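Local atomic coordinates of methylxanthine N3-demethylase NdmB (Pseudomonas putida, PDB entry 6ICL), a protein that removes the N3-methyl group of theobromine, 3-methylxanthine and other methylxanthines as formaldehyde, using O2 and NAD(P)H in a Rieske-type non-heme iron oxygenase reaction. Residues A[37-42]-A[274-279]; A[59-64]-A[147-152]; A[181-186]-A[283-288]. One frame throughout, in Å; residues are numbered along the deposited sequence.

Contact 1. Residues A[37-42]-A[274-279]; sequences WHPVCT and WTTASP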
ATOM      1  N   TRP A  37     -23.025  -0.930 -33.193  1.00 36.02           N
ATOM      2  CA  TRP A  37     -21.593  -0.704 -33.090  1.00 39.25           C
ATOM      3  C   TRP A  37     -21.271  -0.039 -31.757  1.00 35.43           C
ATOM      4  O   TRP A  37     -21.877   0.976 -31.402  1.00 34.62           O
ATOM      5  CB  TRP A  37     -21.102   0.186 -34.226  1.00 37.67           C
ATOM      6  CG  TRP A  37     -21.213  -0.419 -35.580  1.00 40.91           C
ATOM      7  CD1 TRP A  37     -22.310  -0.403 -36.396  1.00 40.99           C
ATOM      8  CD2 TRP A  37     -20.176  -1.092 -36.313  1.00 42.25           C
ATOM      9  NE1 TRP A  37     -22.024  -1.031 -37.576  1.00 40.64           N
ATOM     10  CE2 TRP A  37     -20.722  -1.463 -37.562  1.00 45.08           C
ATOM     11  CE3 TRP A  37     -18.845  -1.418 -36.032  1.00 39.47           C
ATOM     12  CZ2 TRP A  37     -19.979  -2.149 -38.543  1.00 42.61           C
ATOM     13  CZ3 TRP A  37     -18.106  -2.104 -37.003  1.00 42.89           C
ATOM     14  CH2 TRP A  37     -18.680  -2.465 -38.243  1.00 40.72           C
ATOM     15  N   HIS A  38     -20.324  -0.619 -31.021  1.00 35.62           N
ATOM     16  CA  HIS A  38     -19.868  -0.040 -29.763  1.00 35.24           C
ATOM     17  C   HIS A  38     -18.366   0.212 -29.815  1.00 33.87           C
ATOM     18  O   HIS A  38     -17.613  -0.614 -30.350  1.00 31.08           O
ATOM     19  CB  HIS A  38     -20.172  -0.967 -28.596  1.00 34.55           C
ATOM     20  CG  HIS A  38     -21.629  -1.238 -28.417  1.00 35.50           C
ATOM     21  ND1 HIS A  38     -22.512  -0.274 -27.994  1.00 30.91           N
ATOM     22  CD2 HIS A  38     -22.356  -2.359 -28.626  1.00 33.14           C
ATOM     23  CE1 HIS A  38     -23.727  -0.790 -27.954  1.00 38.86           C
ATOM     24  NE2 HIS A  38     -23.656  -2.056 -28.323  1.00 32.65           N
ATOM     25  N   PRO A  39     -17.898   1.323 -29.254  1.00 29.92           N
ATOM     26  CA  PRO A  39     -16.456   1.556 -29.176  1.00 32.55           C
ATOM     27  C   PRO A  39     -15.851   0.705 -28.061  1.00 34.45           C
ATOM     28  O   PRO A  39     -16.422   0.578 -26.972  1.00 31.37           O
ATOM     29  CB  PRO A  39     -16.366   3.048 -28.864  1.00 28.19           C
ATOM     30  CG  PRO A  39     -17.603   3.264 -27.935  1.00 31.20           C
ATOM     31  CD  PRO A  39     -18.668   2.274 -28.426  1.00 27.46           C
ATOM     32  N   VAL A  40     -14.708   0.076 -28.355  1.00 30.63           N
ATOM     33  CA  VAL A  40     -14.036  -0.749 -27.359  1.00 31.35           C
ATOM     34  C   VAL A  40     -12.717  -0.143 -26.883  1.00 35.09           C
ATOM     35  O   VAL A  40     -12.331  -0.376 -25.729  1.00 34.35           O
ATOM     36  CB  VAL A  40     -13.830  -2.181 -27.875  1.00 35.59           C
ATOM     37  CG1 VAL A  40     -15.191  -2.901 -27.977  1.00 33.10           C
ATOM     38  CG2 VAL A  40     -13.066  -2.165 -29.223  1.00 30.50           C
ATOM     39  N   CYS A  41     -12.039   0.660 -27.697  1.00 30.64           N
ATOM     40  CA  CYS A  41     -10.858   1.375 -27.230  1.00 31.91           C
ATOM     41  C   CYS A  41     -10.508   2.419 -28.282  1.00 33.70           C
ATOM     42  O   CYS A  41     -10.998   2.369 -29.411  1.00 32.22           O
ATOM     43  CB  CYS A  41      -9.671   0.419 -26.988  1.00 34.93           C
ATOM     44  SG  CYS A  41      -9.177  -0.483 -28.506  1.00 35.03           S
ATOM     45  N   THR A  42      -9.692   3.389 -27.889  1.00 35.22           N
ATOM     46  CA  THR A  42      -9.166   4.287 -28.900  1.00 32.84           C
ATOM     47  C   THR A  42      -8.059   3.570 -29.661  1.00 37.58           C
ATOM     48  O   THR A  42      -7.506   2.565 -29.201  1.00 30.79           O
ATOM     49  CB  THR A  42      -8.639   5.576 -28.280  1.00 32.49           C
ATOM     50  OG1 THR A  42      -7.458   5.292 -27.506  1.00 32.70           O
ATOM     51  CG2 THR A  42      -9.709   6.206 -27.369  1.00 33.28           C
ATOM     52  N   TRP A 274     -18.433  15.475 -28.151  1.00 34.83           N
ATOM     53  CA  TRP A 274     -18.965  14.178 -28.512  1.00 37.20           C
ATOM     54  C   TRP A 274     -18.568  13.158 -27.456  1.00 40.39           C
ATOM     55  O   TRP A 274     -17.455  13.195 -26.914  1.00 35.14           O
ATOM     56  CB  TRP A 274     -18.438  13.781 -29.893  1.00 32.93           C
ATOM     57  CG  TRP A 274     -18.836  12.432 -30.470  1.00 34.65           C
ATOM     58  CD1 TRP A 274     -19.819  12.190 -31.404  1.00 37.05           C
ATOM     59  CD2 TRP A 274     -18.205  11.169 -30.223  1.00 34.64           C
ATOM     60  NE1 TRP A 274     -19.837  10.854 -31.737  1.00 36.48           N
ATOM     61  CE2 TRP A 274     -18.857  10.205 -31.033  1.00 37.74           C
ATOM     62  CE3 TRP A 274     -17.135  10.757 -29.406  1.00 33.34           C
ATOM     63  CZ2 TRP A 274     -18.480   8.846 -31.045  1.00 35.77           C
ATOM     64  CZ3 TRP A 274     -16.755   9.416 -29.426  1.00 31.75           C
ATOM     65  CH2 TRP A 274     -17.428   8.471 -30.228  1.00 33.45           C
ATOM     66  N   THR A 275     -19.476  12.232 -27.186  1.00 36.81           N
ATOM     67  CA  THR A 275     -19.189  11.134 -26.287  1.00 34.87           C
ATOM     68  C   THR A 275     -20.006   9.939 -26.731  1.00 36.93           C
ATOM     69  O   THR A 275     -21.091  10.096 -27.299  1.00 34.83           O
ATOM     70  CB  THR A 275     -19.507  11.497 -24.825  1.00 38.52           C
ATOM     71  OG1 THR A 275     -18.615  12.535 -24.399  1.00 46.73           O
ATOM     72  CG2 THR A 275     -19.322  10.291 -23.897  1.00 37.95           C
ATOM     73  N   THR A 276     -19.454   8.749 -26.501  1.00 31.34           N
ATOM     74  CA  THR A 276     -20.185   7.505 -26.622  1.00 31.83           C
ATOM     75  C   THR A 276     -19.839   6.643 -25.418  1.00 36.51           C
ATOM     76  O   THR A 276     -18.665   6.543 -25.032  1.00 32.56           O
ATOM     77  CB  THR A 276     -19.842   6.790 -27.937  1.00 35.50           C
ATOM     78  OG1 THR A 276     -20.294   7.592 -29.035  1.00 34.61           O
ATOM     79  CG2 THR A 276     -20.540   5.447 -28.018  1.00 30.00           C
ATOM     80  N   ALA A 277     -20.855   6.044 -24.814  1.00 31.79           N
ATOM     81  CA  ALA A 277     -20.664   5.135 -23.694  1.00 33.61           C
ATOM     82  C   ALA A 277     -20.684   3.708 -24.217  1.00 33.18           C
ATOM     83  O   ALA A 277     -21.588   3.335 -24.959  1.00 34.68           O
ATOM     84  CB  ALA A 277     -21.746   5.345 -22.634  1.00 33.57           C
ATOM     85  N   SER A 278     -19.674   2.922 -23.850  1.00 33.13           N
ATOM     86  CA  SER A 278     -19.626   1.535 -24.278  1.00 30.55           C
ATOM     87  C   SER A 278     -20.131   0.613 -23.176  1.00 33.61           C
ATOM     88  O   SER A 278     -19.653   0.702 -22.039  1.00 33.70           O
ATOM     89  CB  SER A 278     -18.199   1.164 -24.649  1.00 29.07           C
ATOM     90  OG  SER A 278     -18.152  -0.162 -25.130  1.00 32.74           O
ATOM     91  N   PRO A 279     -21.092  -0.280 -23.460  1.00 33.54           N
ATOM     92  CA  PRO A 279     -21.605  -1.174 -22.418  1.00 33.23           C
ATOM     93  C   PRO A 279     -20.641  -2.318 -22.119  1.00 35.45           C
ATOM     94  O   PRO A 279     -20.772  -3.414 -22.665  1.00 35.78           O
ATOM     95  CB  PRO A 279     -22.915  -1.690 -23.024  1.00 32.58           C
ATOM     96  CG  PRO A 279     -22.600  -1.703 -24.538  1.00 33.07           C
ATOM     97  CD  PRO A 279     -21.731  -0.505 -24.776  1.00 32.25           C
TER
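The S278 hydroxyl donates to the backbone carbonyl of P39, OG to O 2.6 Å, with a C=O...donor angle of 162° that places the donor almost straight beyond the oxygen. A chi1 of -177° turns OG away from the S278 backbone N, toward this carbonyl. Beside the bond the P39 ring packs on T276: P39 CG and CD lie equally near the methyl, with CG 3.7 Å from T276 CG2, and S278 CB supports the same ring. Further along the strand, P279 covers one face of the H38 imidazole. P279 CG stands over the ring centre and P279 CD makes a CH-pi contact, 3.7 Å from the ring centroid. The ring is held in this position from its far end, where H38 NE2 is hydrogen-bonded to L33 O. Were H38 replaced by an alanine, the P279 ring would probably lose its cover on this side and L33 O its imidazole partner. T276 OG1 turns instead to S257 OG, keeping its methyl for P39. Segments 37-42 and 274-279 cross nearly at right angles (86°), their axes 6.3 Å apart at closest approach, on strands of two different sheets. Strand 37-42 pairs with 146-150 through H38 and V149, P39 also rests on W148 and F288, and helix 185-192 packs on strand 270-281 through A277 and T275.

Contact 2. Residues A[59-64]-A[147-152]; sequences VTLLGE and VWVRLD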
ATOM      1  N   VAL A  59     -10.374  -6.708 -24.547  1.00 33.91           N
ATOM      2  CA  VAL A  59     -11.436  -5.770 -24.202  1.00 29.50           C
ATOM      3  C   VAL A  59     -12.650  -6.594 -23.822  1.00 36.25           C
ATOM      4  O   VAL A  59     -12.775  -7.765 -24.188  1.00 33.66           O
ATOM      5  CB  VAL A  59     -11.835  -4.796 -25.339  1.00 34.60           C
ATOM      6  CG1 VAL A  59     -10.697  -3.853 -25.696  1.00 32.00           C
ATOM      7  CG2 VAL A  59     -12.330  -5.578 -26.587  1.00 30.85           C
ATOM      8  N   THR A  60     -13.562  -5.965 -23.088  1.00 34.71           N
ATOM      9  CA  THR A  60     -14.814  -6.600 -22.713  1.00 34.66           C
ATOM     10  C   THR A  60     -15.968  -5.753 -23.236  1.00 34.92           C
ATOM     11  O   THR A  60     -15.977  -4.533 -23.059  1.00 32.53           O
ATOM     12  CB  THR A  60     -14.874  -6.798 -21.194  1.00 38.56           C
ATOM     13  OG1 THR A  60     -13.771  -7.636 -20.810  1.00 37.64           O
ATOM     14  CG2 THR A  60     -16.175  -7.489 -20.782  1.00 34.60           C
ATOM     15  N   LEU A  61     -16.902  -6.398 -23.936  1.00 34.13           N
ATOM     16  CA  LEU A  61     -18.038  -5.724 -24.559  1.00 36.61           C
ATOM     17  C   LEU A  61     -19.267  -6.562 -24.280  1.00 37.19           C
ATOM     18  O   LEU A  61     -19.314  -7.732 -24.673  1.00 34.17           O
ATOM     19  CB  LEU A  61     -17.864  -5.553 -26.069  1.00 28.92           C
ATOM     20  CG  LEU A  61     -19.068  -4.908 -26.780  1.00 32.90           C
ATOM     21  CD1 LEU A  61     -19.416  -3.548 -26.169  1.00 31.05           C
ATOM     22  CD2 LEU A  61     -18.773  -4.740 -28.277  1.00 32.85           C
ATOM     23  N   LEU A  62     -20.251  -5.961 -23.614  1.00 35.69           N
ATOM     24  CA  LEU A  62     -21.507  -6.634 -23.295  1.00 38.54           C
ATOM     25  C   LEU A  62     -21.240  -7.935 -22.554  1.00 36.17           C
ATOM     26  O   LEU A  62     -21.912  -8.940 -22.763  1.00 34.07           O
ATOM     27  CB  LEU A  62     -22.347  -6.871 -24.561  1.00 34.87           C
ATOM     28  CG  LEU A  62     -22.941  -5.598 -25.179  1.00 35.38           C
ATOM     29  CD1 LEU A  62     -23.593  -5.888 -26.534  1.00 37.44           C
ATOM     30  CD2 LEU A  62     -23.948  -4.982 -24.233  1.00 36.78           C
ATOM     31  N   GLY A  63     -20.250  -7.912 -21.665  1.00 32.20           N
ATOM     32  CA  GLY A  63     -19.901  -9.096 -20.913  1.00 37.43           C
ATOM     33  C   GLY A  63     -19.026 -10.079 -21.657  1.00 40.11           C
ATOM     34  O   GLY A  63     -18.515 -11.015 -21.034  1.00 41.34           O
ATOM     35  N   GLU A  64     -18.822  -9.902 -22.962  1.00 36.22           N
ATOM     36  CA  GLU A  64     -18.008 -10.816 -23.751  1.00 37.96           C
ATOM     37  C   GLU A  64     -16.548 -10.393 -23.713  1.00 36.33           C
ATOM     38  O   GLU A  64     -16.229  -9.212 -23.862  1.00 36.16           O
ATOM     39  CB  GLU A  64     -18.454 -10.858 -25.217  1.00 38.70           C
ATOM     40  CG  GLU A  64     -19.939 -10.933 -25.428  1.00 43.54           C
ATOM     41  CD  GLU A  64     -20.461 -12.341 -25.425  1.00 54.49           C
ATOM     42  OE1 GLU A  64     -21.635 -12.521 -25.805  1.00 60.98           O
ATOM     43  OE2 GLU A  64     -19.712 -13.269 -25.046  1.00 58.04           O
ATOM     44  N   VAL A 147     -11.723   2.289 -32.062  1.00 33.81           N
ATOM     45  CA  VAL A 147     -12.027   0.934 -32.513  1.00 32.62           C
ATOM     46  C   VAL A 147     -13.464   0.573 -32.145  1.00 36.17           C
ATOM     47  O   VAL A 147     -13.829   0.559 -30.962  1.00 35.22           O
ATOM     48  CB  VAL A 147     -11.046  -0.081 -31.911  1.00 33.59           C
ATOM     49  CG1 VAL A 147     -11.314  -1.480 -32.478  1.00 29.44           C
ATOM     50  CG2 VAL A 147      -9.606   0.356 -32.168  1.00 33.74           C
ATOM     51  N   TRP A 148     -14.265   0.238 -33.159  1.00 35.37           N
ATOM     52  CA  TRP A 148     -15.679  -0.092 -33.020  1.00 31.81           C
ATOM     53  C   TRP A 148     -15.891  -1.562 -33.327  1.00 32.69           C
ATOM     54  O   TRP A 148     -15.272  -2.115 -34.243  1.00 35.74           O
ATOM     55  CB  TRP A 148     -16.536   0.737 -33.986  1.00 34.17           C
ATOM     56  CG  TRP A 148     -16.387   2.178 -33.801  1.00 31.02           C
ATOM     57  CD1 TRP A 148     -15.438   2.994 -34.360  1.00 34.70           C
ATOM     58  CD2 TRP A 148     -17.194   3.004 -32.975  1.00 31.93           C
ATOM     59  NE1 TRP A 148     -15.621   4.289 -33.939  1.00 32.15           N
ATOM     60  CE2 TRP A 148     -16.698   4.320 -33.085  1.00 32.11           C
ATOM     61  CE3 TRP A 148     -18.305   2.763 -32.155  1.00 31.99           C
ATOM     62  CZ2 TRP A 148     -17.262   5.387 -32.394  1.00 32.07           C
ATOM     63  CZ3 TRP A 148     -18.871   3.818 -31.485  1.00 30.88           C
ATOM     64  CH2 TRP A 148     -18.350   5.119 -31.604  1.00 30.29           C
ATOM     65  N   VAL A 149     -16.774  -2.189 -32.575  1.00 33.65           N
ATOM     66  CA  VAL A 149     -17.116  -3.585 -32.765  1.00 31.77           C
ATOM     67  C   VAL A 149     -18.636  -3.707 -32.765  1.00 36.52           C
ATOM     68  O   VAL A 149     -19.324  -3.070 -31.961  1.00 35.67           O
ATOM     69  CB  VAL A 149     -16.511  -4.488 -31.666  1.00 33.66           C
ATOM     70  CG1 VAL A 149     -16.947  -5.944 -31.864  1.00 33.76           C
ATOM     71  CG2 VAL A 149     -14.979  -4.369 -31.618  1.00 32.85           C
ATOM     72  N   ARG A 150     -19.152  -4.552 -33.655  1.00 35.62           N
ATOM     73  CA  ARG A 150     -20.558  -4.932 -33.671  1.00 39.30           C
ATOM     74  C   ARG A 150     -20.625  -6.446 -33.573  1.00 40.10           C
ATOM     75  O   ARG A 150     -20.072  -7.152 -34.421  1.00 38.85           O
ATOM     76  CB  ARG A 150     -21.266  -4.431 -34.935  1.00 41.31           C
ATOM     77  CG  ARG A 150     -22.734  -4.909 -35.023  1.00 45.18           C
ATOM     78  CD  ARG A 150     -23.458  -4.267 -36.201  1.00 43.52           C
ATOM     79  NE  ARG A 150     -22.893  -4.673 -37.484  1.00 44.53           N
ATOM     80  CZ  ARG A 150     -23.306  -4.209 -38.665  1.00 51.23           C
ATOM     81  NH1 ARG A 150     -24.287  -3.306 -38.733  1.00 46.28           N
ATOM     82  NH2 ARG A 150     -22.728  -4.635 -39.783  1.00 39.86           N
ATOM     83  N   LEU A 151     -21.275  -6.942 -32.519  1.00 40.21           N
ATOM     84  CA  LEU A 151     -21.256  -8.367 -32.257  1.00 36.78           C
ATOM     85  C   LEU A 151     -22.183  -9.144 -33.171  1.00 41.73           C
ATOM     86  O   LEU A 151     -21.928 -10.326 -33.428  1.00 41.60           O
ATOM     87  CB  LEU A 151     -21.639  -8.642 -30.809  1.00 37.54           C
ATOM     88  CG  LEU A 151     -20.619  -8.151 -29.785  1.00 38.35           C
ATOM     89  CD1 LEU A 151     -21.109  -8.513 -28.384  1.00 38.23           C
ATOM     90  CD2 LEU A 151     -19.232  -8.754 -30.081  1.00 34.51           C
ATOM     91  N   ASP A 152     -23.269  -8.535 -33.635  1.00 41.81           N
ATOM     92  CA  ASP A 152     -24.255  -9.264 -34.419  1.00 46.23           C
ATOM     93  C   ASP A 152     -24.621  -8.467 -35.658  1.00 42.99           C
ATOM     94  O   ASP A 152     -25.120  -7.339 -35.557  1.00 42.11           O
ATOM     95  CB  ASP A 152     -25.509  -9.603 -33.610  1.00 47.26           C
ATOM     96  CG  ASP A 152     -26.370 -10.645 -34.316  1.00 48.20           C
ATOM     97  OD1 ASP A 152     -26.428 -10.602 -35.548  1.00 44.28           O
ATOM     98  OD2 ASP A 152     -26.950 -11.527 -33.665  1.00 49.85           O
TER
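The amide of E64 is hydrogen-bonded to the carbonyl of L61, N to O 2.8 Å, and a second bond, L61 N to E64 O, runs back at 2.9 Å. Together they close a type I' turn with L62 and G63 at its corners, and this turn presents three side chains to segment 147-152. L61 sends CD2 to V149, 4.1 Å from V149 CB, and the same methyl reaches L151 CG. L61 holds CG opposite its own N (chi1 177°), which carries CD2 toward segment 147-152; its side chain and that of V149 pass in opposite directions. L151 fits its CD1 methyl between two turn residues: L62 CD1 is 4.1 Å from L151 CD1, while E64 CG comes to 4.0 Å from the same L151 CD1. E64 thus offers only its aliphatic part here; its chain bends at chi2 (-87°), and its OE1 forms a salt bridge with R34. L66 also touches both L61 and V149, adding to the apolar cluster. The turn is the tight two-residue connection of a beta hairpin, strands 57-61 and 64-71, in the antiparallel sheet of the Rieske part of the chain; the sheet curls enough for the hairpin end, on outermost strand 57-61, to face strand 146-150, consistent with a barrel-like wall.

Contact 3. Residues A[181-186]-A[283-288]; sequences WETVAE and KSCRNF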
ATOM      1  N   TRP A 181     -16.685   4.541 -15.837  1.00 29.89           N
ATOM      2  CA  TRP A 181     -17.561   4.881 -14.717  1.00 34.09           C
ATOM      3  C   TRP A 181     -18.236   3.602 -14.252  1.00 31.54           C
ATOM      4  O   TRP A 181     -18.585   2.742 -15.077  1.00 31.52           O
ATOM      5  CB  TRP A 181     -18.645   5.918 -15.090  1.00 29.39           C
ATOM      6  CG  TRP A 181     -18.202   7.371 -15.067  1.00 32.10           C
ATOM      7  CD1 TRP A 181     -16.941   7.846 -14.837  1.00 31.56           C
ATOM      8  CD2 TRP A 181     -19.040   8.537 -15.261  1.00 29.72           C
ATOM      9  NE1 TRP A 181     -16.934   9.231 -14.891  1.00 34.57           N
ATOM     10  CE2 TRP A 181     -18.211   9.678 -15.129  1.00 31.58           C
ATOM     11  CE3 TRP A 181     -20.406   8.720 -15.523  1.00 33.34           C
ATOM     12  CZ2 TRP A 181     -18.701  10.982 -15.255  1.00 33.90           C
ATOM     13  CZ3 TRP A 181     -20.892  10.017 -15.659  1.00 31.74           C
ATOM     14  CH2 TRP A 181     -20.044  11.130 -15.522  1.00 33.88           C
ATOM     15  N   GLU A 182     -18.427   3.480 -12.935  1.00 31.48           N
ATOM     16  CA  GLU A 182     -19.147   2.340 -12.355  1.00 31.87           C
ATOM     17  C   GLU A 182     -20.654   2.628 -12.356  1.00 35.89           C
ATOM     18  O   GLU A 182     -21.310   2.829 -11.322  1.00 34.20           O
ATOM     19  CB  GLU A 182     -18.619   2.038 -10.956  1.00 35.80           C
ATOM     20  CG  GLU A 182     -17.149   1.626 -10.983  1.00 45.80           C
ATOM     21  CD  GLU A 182     -16.536   1.618  -9.609  1.00 59.59           C
ATOM     22  OE1 GLU A 182     -16.983   0.797  -8.775  1.00 70.32           O
ATOM     23  OE2 GLU A 182     -15.621   2.442  -9.357  1.00 64.37           O
ATOM     24  N   THR A 183     -21.189   2.674 -13.570  1.00 33.23           N
ATOM     25  CA  THR A 183     -22.619   2.724 -13.818  1.00 31.91           C
ATOM     26  C   THR A 183     -22.838   2.124 -15.197  1.00 35.07           C
ATOM     27  O   THR A 183     -21.885   1.836 -15.916  1.00 33.34           O
ATOM     28  CB  THR A 183     -23.150   4.156 -13.752  1.00 35.02           C
ATOM     29  OG1 THR A 183     -24.585   4.142 -13.723  1.00 36.07           O
ATOM     30  CG2 THR A 183     -22.692   4.926 -14.991  1.00 31.66           C
ATOM     31  N   VAL A 184     -24.102   1.947 -15.574  1.00 32.90           N
ATOM     32  CA  VAL A 184     -24.424   1.424 -16.890  1.00 33.76           C
ATOM     33  C   VAL A 184     -24.470   2.569 -17.893  1.00 34.83           C
ATOM     34  O   VAL A 184     -24.620   3.750 -17.544  1.00 31.30           O
ATOM     35  CB  VAL A 184     -25.743   0.634 -16.875  1.00 40.42           C
ATOM     36  CG1 VAL A 184     -25.553  -0.643 -16.073  1.00 39.69           C
ATOM     37  CG2 VAL A 184     -26.880   1.489 -16.291  1.00 34.63           C
ATOM     38  N   ALA A 185     -24.344   2.207 -19.170  1.00 34.76           N
ATOM     39  CA  ALA A 185     -24.198   3.212 -20.223  1.00 32.19           C
ATOM     40  C   ALA A 185     -25.421   4.127 -20.361  1.00 36.30           C
ATOM     41  O   ALA A 185     -25.273   5.300 -20.742  1.00 31.16           O
ATOM     42  CB  ALA A 185     -23.903   2.520 -21.558  1.00 32.88           C
ATOM     43  N   GLU A 186     -26.632   3.633 -20.066  1.00 35.49           N
ATOM     44  CA  GLU A 186     -27.808   4.517 -20.132  1.00 36.90           C
ATOM     45  C   GLU A 186     -27.684   5.681 -19.158  1.00 34.18           C
ATOM     46  O   GLU A 186     -28.047   6.815 -19.489  1.00 37.07           O
ATOM     47  CB  GLU A 186     -29.107   3.743 -19.849  1.00 36.25           C
ATOM     48  CG  GLU A 186     -29.504   2.722 -20.912  1.00 39.04           C
ATOM     49  CD  GLU A 186     -28.744   1.395 -20.763  1.00 40.95           C
ATOM     50  OE1 GLU A 186     -28.765   0.578 -21.715  1.00 43.61           O
ATOM     51  OE2 GLU A 186     -28.129   1.166 -19.694  1.00 39.71           O
ATOM     52  N   LYS A 283     -22.169  -3.597 -14.824  1.00 42.23           N
ATOM     53  CA  LYS A 283     -21.930  -2.634 -13.751  1.00 43.89           C
ATOM     54  C   LYS A 283     -20.995  -1.489 -14.129  1.00 37.97           C
ATOM     55  O   LYS A 283     -20.604  -0.712 -13.252  1.00 36.51           O
ATOM     56  CB  LYS A 283     -21.391  -3.343 -12.503  1.00 45.60           C
ATOM     57  CG  LYS A 283     -20.321  -4.400 -12.756  1.00 45.51           C
ATOM     58  CD  LYS A 283     -18.988  -3.803 -13.187  1.00 51.90           C
ATOM     59  CE  LYS A 283     -17.817  -4.814 -13.091  1.00 52.57           C
ATOM     60  NZ  LYS A 283     -16.608  -4.348 -13.856  1.00 52.08           N
ATOM     61  N   SER A 284     -20.636  -1.342 -15.396  1.00 35.12           N
ATOM     62  CA  SER A 284     -19.663  -0.325 -15.769  1.00 35.95           C
ATOM     63  C   SER A 284     -19.825   0.008 -17.238  1.00 31.77           C
ATOM     64  O   SER A 284     -20.352  -0.781 -18.021  1.00 33.71           O
ATOM     65  CB  SER A 284     -18.219  -0.796 -15.513  1.00 34.18           C
ATOM     66  OG  SER A 284     -17.964  -1.953 -16.286  1.00 34.93           O
ATOM     67  N   CYS A 285     -19.324   1.179 -17.607  1.00 30.41           N
ATOM     68  CA  CYS A 285     -19.262   1.569 -19.000  1.00 35.61           C
ATOM     69  C   CYS A 285     -17.944   2.289 -19.236  1.00 31.37           C
ATOM     70  O   CYS A 285     -17.393   2.926 -18.335  1.00 31.01           O
ATOM     71  CB  CYS A 285     -20.451   2.464 -19.403  1.00 33.61           C
ATOM     72  SG  CYS A 285     -20.646   3.928 -18.367  1.00 35.25           S
ATOM     73  N   ARG A 286     -17.439   2.172 -20.448  1.00 31.75           N
ATOM     74  CA  ARG A 286     -16.195   2.816 -20.834  1.00 32.58           C
ATOM     75  C   ARG A 286     -16.552   3.901 -21.828  1.00 31.61           C
ATOM     76  O   ARG A 286     -17.230   3.631 -22.822  1.00 33.35           O
ATOM     77  CB  ARG A 286     -15.212   1.820 -21.454  1.00 27.96           C
ATOM     78  CG  ARG A 286     -13.955   2.518 -21.994  1.00 34.67           C
ATOM     79  CD  ARG A 286     -12.980   1.539 -22.572  1.00 35.24           C
ATOM     80  NE  ARG A 286     -12.477   0.619 -21.572  1.00 40.69           N
ATOM     81  CZ  ARG A 286     -11.609   0.938 -20.605  1.00 47.40           C
ATOM     82  NH1 ARG A 286     -11.129   2.186 -20.474  1.00 43.44           N
ATOM     83  NH2 ARG A 286     -11.213  -0.007 -19.758  1.00 41.78           N
ATOM     84  N   ASN A 287     -16.112   5.115 -21.546  1.00 30.38           N
ATOM     85  CA  ASN A 287     -16.626   6.296 -22.197  1.00 35.85           C
ATOM     86  C   ASN A 287     -15.537   6.962 -23.024  1.00 39.40           C
ATOM     87  O   ASN A 287     -14.392   7.110 -22.572  1.00 33.99           O
ATOM     88  CB  ASN A 287     -17.194   7.225 -21.138  1.00 30.21           C
ATOM     89  CG  ASN A 287     -18.241   6.513 -20.307  1.00 36.42           C
ATOM     90  OD1 ASN A 287     -19.318   6.237 -20.808  1.00 36.60           O
ATOM     91  ND2 ASN A 287     -17.902   6.135 -19.060  1.00 33.06           N
ATOM     92  N   PHE A 288     -15.927   7.363 -24.229  1.00 32.25           N
ATOM     93  CA  PHE A 288     -15.050   7.900 -25.258  1.00 33.15           C
ATOM     94  C   PHE A 288     -15.481   9.324 -25.554  1.00 36.75           C
ATOM     95  O   PHE A 288     -16.619   9.550 -25.975  1.00 38.44           O
ATOM     96  CB  PHE A 288     -15.134   7.033 -26.504  1.00 30.02           C
ATOM     97  CG  PHE A 288     -14.602   5.670 -26.288  1.00 33.96           C
ATOM     98  CD1 PHE A 288     -15.385   4.692 -25.687  1.00 28.13           C
ATOM     99  CD2 PHE A 288     -13.294   5.366 -26.642  1.00 32.34           C
ATOM    100  CE1 PHE A 288     -14.896   3.444 -25.465  1.00 33.83           C
ATOM    101  CE2 PHE A 288     -12.794   4.094 -26.428  1.00 33.45           C
ATOM    102  CZ  PHE A 288     -13.585   3.134 -25.826  1.00 32.39           C
TER
HETATM  103  O   HOH W   1     -22.980  -0.387 -19.393  1.00 37.84           O
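The end of edge strand 171-181 is fastened to strand 284-294 by an antiparallel hydrogen-bonded pair, W181 with C285: W181 N bonds to C285 O and C285 N to W181 O, each at 3.1 Å. Beyond this pair the chain turns away through an inverse gamma turn centred on E182, and S284 CA makes a CA-H...O contact with W181 O. C285 SG takes the staggered position between its backbone N and carbonyl carbon (chi1 55°), near T183, whose CG2 lies 4.1 Å from C285 SG. C285 CB packs on A185, 4.1 Å from A185 CB. This edge belongs to the antiparallel sheet of the catalytic domain, which in Rieske oxygenases has a helix-grip fold, and V184 occupies the N-cap position of helix 185-192. A water ties the helix start to the sheet, accepting from A185 N at 2.9 Å and donating to S284 O. N287 extends ND2 beside W181, 4.0 Å from W181 CB, its amide plane turned 65° from the indole; the same ND2 gives a weak hydrogen bond to C285 SG. The W181 side chain lies about 7 Å from the iron, touching D314, which with H197 and H202 binds the metal, while R188 makes a cation-pi contact with the indole.

In the fold
Contact 1 lies at the centre of the chain and joins the two sheets, Rieske and catalytic; contact 2 lies on the Rieske sheet and its hairpin turn, and contact 3 on the catalytic sheet and the start of helix 185-192. Contact 1 is wholly buried and mixes one short hydroxyl bond with proline packing. Contact 2 is held by leucine and valine side chains and the aliphatic part of E64, and contact 3, which reaches the surface at E182 and K283, rests on backbone pairing, a water and the packing of C285. Contacts 1 and 2 share the sheet of strands 37-42 and 146-150, and L62 N probably bonds to P279 O. Contacts 1 and 3 adjoin through neighbouring strands 270-281 and 284-294.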